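Local coordinates for nucleoporin GLE1 (Saccharomyces cerevisiae, PDB 6B4E), which forms part of the nuclear pore complex and acts in mRNA export, this chain being its C-terminal region, which interacts with NUP42, DBP5 and GFD1, at residues S251-S263 against L276-M288. Sequence-based numbering, arbitrary orientation. Where two conformers were deposited one is given.
Sequences SKLLILIGEELTS and LRILLEAWQNNNM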
loop_
_atom_site.group_PDB
_atom_site.type_symbol
_atom_site.label_atom_id
_atom_site.label_comp_id
_atom_site.label_asym_id
_atom_site.label_seq_id
_atom_site.Cartn_x
_atom_site.Cartn_y
_atom_site.Cartn_z
ATOM N N SER A 251 16.247 -2.208 11.718
ATOM C CA SER A 251 16.902 -3.516 11.692
ATOM C C SER A 251 16.252 -4.480 12.669
ATOM O O SER A 251 16.061 -5.654 12.351
ATOM C CB SER A 251 18.389 -3.382 12.015
ATOM O OG SER A 251 19.073 -2.615 11.034
ATOM N N LYS A 252 15.937 -4.016 13.877
ATOM C CA LYS A 252 15.240 -4.879 14.827
ATOM C C LYS A 252 13.913 -5.362 14.254
ATOM O O LYS A 252 13.511 -6.509 14.476
ATOM C CB LYS A 252 14.999 -4.139 16.140
ATOM C CG LYS A 252 16.285 -3.851 16.906
ATOM C CD LYS A 252 16.148 -2.676 17.862
ATOM C CE LYS A 252 15.061 -2.888 18.884
ATOM N NZ LYS A 252 14.986 -1.735 19.848
ATOM N N LEU A 253 13.212 -4.498 13.518
ATOM C CA LEU A 253 11.899 -4.884 13.021
ATOM C C LEU A 253 12.026 -5.823 11.828
ATOM O O LEU A 253 11.204 -6.737 11.667
ATOM C CB LEU A 253 11.095 -3.621 12.684
ATOM C CG LEU A 253 9.607 -3.770 12.372
ATOM C CD1 LEU A 253 8.917 -4.734 13.316
ATOM C CD2 LEU A 253 8.952 -2.416 12.437
ATOM N N LEU A 254 13.055 -5.639 10.993
ATOM C CA LEU A 254 13.294 -6.587 9.903
ATOM C C LEU A 254 13.667 -7.957 10.442
ATOM O O LEU A 254 13.240 -8.986 9.894
ATOM C CB LEU A 254 14.394 -6.084 8.967
ATOM C CG LEU A 254 14.102 -4.806 8.171
ATOM C CD1 LEU A 254 15.195 -4.659 7.107
ATOM C CD2 LEU A 254 12.745 -4.824 7.530
ATOM N N ILE A 255 14.479 -8.000 11.501
ATOM C CA ILE A 255 14.784 -9.276 12.140
ATOM C C ILE A 255 13.510 -9.905 12.693
ATOM O O ILE A 255 13.321 -11.124 12.624
ATOM C CB ILE A 255 15.848 -9.078 13.234
ATOM C CG1 ILE A 255 17.171 -8.644 12.585
ATOM C CG2 ILE A 255 16.020 -10.348 14.081
ATOM C CD1 ILE A 255 18.197 -8.141 13.542
ATOM N N LEU A 256 12.625 -9.093 13.266
ATOM C CA LEU A 256 11.415 -9.643 13.859
ATOM C C LEU A 256 10.541 -10.291 12.792
ATOM O O LEU A 256 10.053 -11.408 12.987
ATOM C CB LEU A 256 10.652 -8.562 14.620
ATOM C CG LEU A 256 9.505 -9.086 15.491
ATOM C CD1 LEU A 256 10.019 -9.957 16.657
ATOM C CD2 LEU A 256 8.728 -7.936 16.026
ATOM N N ILE A 257 10.346 -9.626 11.642
ATOM C CA ILE A 257 9.497 -10.240 10.608
ATOM C C ILE A 257 10.218 -11.392 9.916
ATOM O O ILE A 257 9.605 -12.416 9.591
ATOM C CB ILE A 257 8.982 -9.211 9.569
ATOM C CG1 ILE A 257 10.096 -8.461 8.809
ATOM C CG2 ILE A 257 8.043 -8.253 10.226
ATOM C CD1 ILE A 257 9.571 -7.721 7.564
ATOM N N GLY A 258 11.514 -11.240 9.636
ATOM C CA GLY A 258 12.190 -12.212 8.795
ATOM C C GLY A 258 12.655 -13.455 9.519
ATOM O O GLY A 258 12.710 -14.536 8.919
ATOM N N GLU A 259 13.016 -13.331 10.799
ATOM C CA GLU A 259 13.450 -14.469 11.607
ATOM C C GLU A 259 12.338 -14.951 12.532
ATOM O O GLU A 259 11.915 -16.108 12.454
ATOM C CB GLU A 259 14.689 -14.102 12.436
ATOM C CG GLU A 259 15.126 -15.191 13.410
ATOM C CD GLU A 259 15.468 -16.508 12.708
ATOM O OE1 GLU A 259 15.041 -17.578 13.186
ATOM O OE2 GLU A 259 16.172 -16.471 11.674
ATOM N N GLU A 260 11.839 -14.068 13.401
ATOM C CA GLU A 260 10.931 -14.511 14.456
ATOM C C GLU A 260 9.558 -14.879 13.910
ATOM O O GLU A 260 9.020 -15.940 14.230
ATOM C CB GLU A 260 10.816 -13.427 15.534
ATOM C CG GLU A 260 10.002 -13.833 16.757
ATOM C CD GLU A 260 10.602 -15.022 17.514
ATOM O OE1 GLU A 260 9.894 -15.605 18.364
ATOM O OE2 GLU A 260 11.779 -15.374 17.263
ATOM N N LEU A 261 8.958 -14.011 13.099
ATOM C CA LEU A 261 7.621 -14.296 12.587
ATOM C C LEU A 261 7.623 -15.541 11.701
ATOM O O LEU A 261 6.742 -16.400 11.823
ATOM C CB LEU A 261 7.096 -13.073 11.839
ATOM C CG LEU A 261 5.639 -13.125 11.383
ATOM C CD1 LEU A 261 4.686 -13.277 12.559
ATOM C CD2 LEU A 261 5.317 -11.874 10.599
ATOM N N THR A 262 8.614 -15.674 10.818
ATOM C CA THR A 262 8.690 -16.872 9.982
ATOM C C THR A 262 8.936 -18.122 10.828
ATOM O O THR A 262 8.370 -19.187 10.551
ATOM C CB THR A 262 9.791 -16.723 8.928
ATOM O OG1 THR A 262 11.047 -16.504 9.576
ATOM C CG2 THR A 262 9.521 -15.570 8.015
ATOM N N SER A 263 9.796 -18.019 11.851
ATOM C CA SER A 263 10.071 -19.173 12.709
ATOM C C SER A 263 8.810 -19.640 13.418
ATOM O O SER A 263 8.551 -20.847 13.525
ATOM C CB SER A 263 11.149 -18.837 13.748
ATOM O OG SER A 263 12.456 -18.910 13.217
ATOM N N LEU A 276 10.404 -14.699 2.485
ATOM C CA LEU A 276 10.821 -13.639 3.401
ATOM C C LEU A 276 12.103 -14.032 4.122
ATOM O O LEU A 276 12.988 -13.198 4.335
ATOM C CB LEU A 276 9.714 -13.336 4.412
ATOM C CG LEU A 276 9.907 -12.073 5.259
ATOM C CD1 LEU A 276 9.987 -10.833 4.384
ATOM C CD2 LEU A 276 8.776 -11.909 6.278
ATOM N N ARG A 277 12.231 -15.308 4.493
ATOM C CA ARG A 277 13.465 -15.738 5.141
ATOM C C ARG A 277 14.649 -15.630 4.182
ATOM O O ARG A 277 15.757 -15.287 4.598
ATOM C CB ARG A 277 13.317 -17.165 5.670
ATOM C CG ARG A 277 14.622 -17.737 6.219
ATOM C CD ARG A 277 14.406 -18.998 7.034
ATOM N NE ARG A 277 13.644 -18.749 8.252
ATOM C CZ ARG A 277 14.165 -18.313 9.396
ATOM N NH1 ARG A 277 13.378 -18.125 10.452
ATOM N NH2 ARG A 277 15.466 -18.061 9.494
ATOM N N ILE A 278 14.436 -15.918 2.892
ATOM C CA ILE A 278 15.509 -15.757 1.905
ATOM C C ILE A 278 15.942 -14.294 1.811
ATOM O O ILE A 278 17.144 -13.997 1.677
ATOM C CB ILE A 278 15.046 -16.301 0.538
ATOM C CG1 ILE A 278 14.917 -17.836 0.608
ATOM C CG2 ILE A 278 15.977 -15.850 -0.575
ATOM C CD1 ILE A 278 16.207 -18.573 0.863
ATOM N N LEU A 279 14.976 -13.362 1.865
ATOM C CA LEU A 279 15.301 -11.935 1.849
ATOM C C LEU A 279 16.079 -11.541 3.098
ATOM O O LEU A 279 17.066 -10.783 3.019
ATOM C CB LEU A 279 14.030 -11.097 1.734
ATOM C CG LEU A 279 13.282 -11.213 0.404
ATOM C CD1 LEU A 279 11.947 -10.554 0.427
ATOM C CD2 LEU A 279 14.095 -10.620 -0.760
ATOM N N LEU A 280 15.650 -12.040 4.265
ATOM C CA LEU A 280 16.418 -11.798 5.483
ATOM C C LEU A 280 17.852 -12.279 5.303
ATOM O O LEU A 280 18.806 -11.578 5.657
ATOM C CB LEU A 280 15.769 -12.512 6.672
ATOM C CG LEU A 280 16.600 -12.558 7.974
ATOM C CD1 LEU A 280 16.330 -11.349 8.812
ATOM C CD2 LEU A 280 16.361 -13.829 8.781
ATOM N N GLU A 281 18.019 -13.480 4.750
ATOM C CA GLU A 281 19.350 -14.047 4.584
ATOM C C GLU A 281 20.210 -13.219 3.638
ATOM O O GLU A 281 21.424 -13.086 3.851
ATOM C CB GLU A 281 19.254 -15.485 4.076
ATOM C CG GLU A 281 18.661 -16.441 5.078
ATOM C CD GLU A 281 18.345 -17.822 4.493
ATOM O OE1 GLU A 281 18.594 -18.066 3.279
ATOM O OE2 GLU A 281 17.859 -18.665 5.273
ATOM N N ALA A 282 19.618 -12.688 2.575
ATOM C CA ALA A 282 20.384 -11.854 1.657
ATOM C C ALA A 282 20.883 -10.597 2.356
ATOM O O ALA A 282 22.010 -10.152 2.123
ATOM C CB ALA A 282 19.514 -11.497 0.449
ATOM N N TRP A 283 20.037 -10.002 3.199
ATOM C CA TRP A 283 20.428 -8.822 3.963
ATOM C C TRP A 283 21.522 -9.166 4.952
ATOM O O TRP A 283 22.507 -8.425 5.097
ATOM C CB TRP A 283 19.201 -8.272 4.676
ATOM C CG TRP A 283 19.444 -7.175 5.663
ATOM C CD1 TRP A 283 20.170 -6.029 5.476
ATOM C CD2 TRP A 283 18.920 -7.109 6.980
ATOM N NE1 TRP A 283 20.129 -5.250 6.616
ATOM C CE2 TRP A 283 19.370 -5.900 7.556
ATOM C CE3 TRP A 283 18.109 -7.958 7.743
ATOM C CZ2 TRP A 283 19.045 -5.529 8.851
ATOM C CZ3 TRP A 283 17.791 -7.588 9.025
ATOM C CH2 TRP A 283 18.257 -6.384 9.572
ATOM N N GLN A 284 21.361 -10.295 5.648
ATOM C CA GLN A 284 22.388 -10.742 6.584
ATOM C C GLN A 284 23.711 -10.990 5.890
ATOM O O GLN A 284 24.763 -10.947 6.537
ATOM C CB GLN A 284 21.906 -12.003 7.297
ATOM C CG GLN A 284 20.804 -11.714 8.278
ATOM C CD GLN A 284 20.208 -12.990 8.857
ATOM O OE1 GLN A 284 20.190 -14.046 8.202
ATOM N NE2 GLN A 284 19.739 -12.907 10.087
ATOM N N ASN A 285 23.687 -11.311 4.598
ATOM C CA ASN A 285 24.894 -11.516 3.812
ATOM C C ASN A 285 25.290 -10.273 3.028
ATOM O O ASN A 285 26.034 -10.378 2.057
ATOM C CB ASN A 285 24.705 -12.711 2.865
ATOM C CG ASN A 285 26.015 -13.283 2.367
ATOM O OD1 ASN A 285 27.056 -13.117 2.992
ATOM N ND2 ASN A 285 25.975 -13.948 1.199
ATOM N N ASN A 286 24.827 -9.094 3.434
ATOM C CA ASN A 286 25.233 -7.849 2.775
ATOM C C ASN A 286 24.990 -7.915 1.275
ATOM O O ASN A 286 25.833 -7.542 0.448
ATOM C CB ASN A 286 26.681 -7.521 3.100
ATOM C CG ASN A 286 26.775 -6.611 4.265
ATOM O OD1 ASN A 286 26.565 -5.389 4.136
ATOM N ND2 ASN A 286 27.034 -7.181 5.437
ATOM N N ASN A 287 23.791 -8.394 0.935
ATOM C CA ASN A 287 23.376 -8.556 -0.441
ATOM C C ASN A 287 21.914 -8.136 -0.643
ATOM O O ASN A 287 21.228 -8.681 -1.515
ATOM C CB ASN A 287 23.600 -10.016 -0.878
ATOM C CG ASN A 287 23.696 -10.164 -2.369
ATOM O OD1 ASN A 287 24.171 -9.264 -3.061
ATOM N ND2 ASN A 287 23.260 -11.312 -2.875
ATOM N N MET A 288 21.432 -7.143 0.121
ATOM C CA MET A 288 20.059 -6.668 -0.040
ATOM C C MET A 288 19.899 -5.964 -1.379
ATOM O O MET A 288 20.691 -5.074 -1.723
ATOM C CB MET A 288 19.672 -5.716 1.089
ATOM C CG MET A 288 18.283 -5.128 0.936
ATOM S SD MET A 288 17.819 -4.032 2.299
ATOM C CE MET A 288 17.229 -5.205 3.523
#
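Gly258 meets Leu276, Arg277 and Leu280 where two helices run roughly antiparallel, their axes 8.5 Å apart and their directions 136° from each other. With no side chain at Gly258, the backbones pack closely: Gly258 CA lies 5.2 Å from Arg277 CA, and a beta carbon there would clash with Leu280 CB. The methyls of Leu280 split over this surface, CD2 resting on Gly258 O and CD1 near Leu254 O, while Leu276 CD2 presses against Ile257 O at 3.5 Å, a carbonyl left without a polar partner. Farther along, Leu254 CD1 makes a CH-pi contact over one face of Trp283, 4.2 Å from the centroid of its six-membered ring; exposed Ile255 brings CG1 to the ring's edge, a looser rim. Against this buried apolar seam stands a polar, partly solvent-exposed side, where Arg277 is a knob among Gly258, Glu259, Thr262 and Ser263. Its chain bends at chi3 (-65°), and in the Glu259 conformer given, one of two, NH2 meets OE2 at 2.8 Å in a salt bridge, carboxylate and guanidinium planes 68° apart; NH1 to OE1 is a weak bond. Thr262 OG1 and Ser263 OG each lie 3.0 Å from Arg277 NH1, and Gly258 O lies over one guanidinium face. A leucine in place of Arg277 would probably leave the Glu259 carboxylate, in this conformer, without its charged mate. The contact is a helical hairpin at the edge of this all-helical domain: Trp283 and Met288 also reach back to Leu243 and Val240 earlier on helix 225-264, whose other flank packs through Leu253 and Leu256 on helix 206-216 and a chain of another protein.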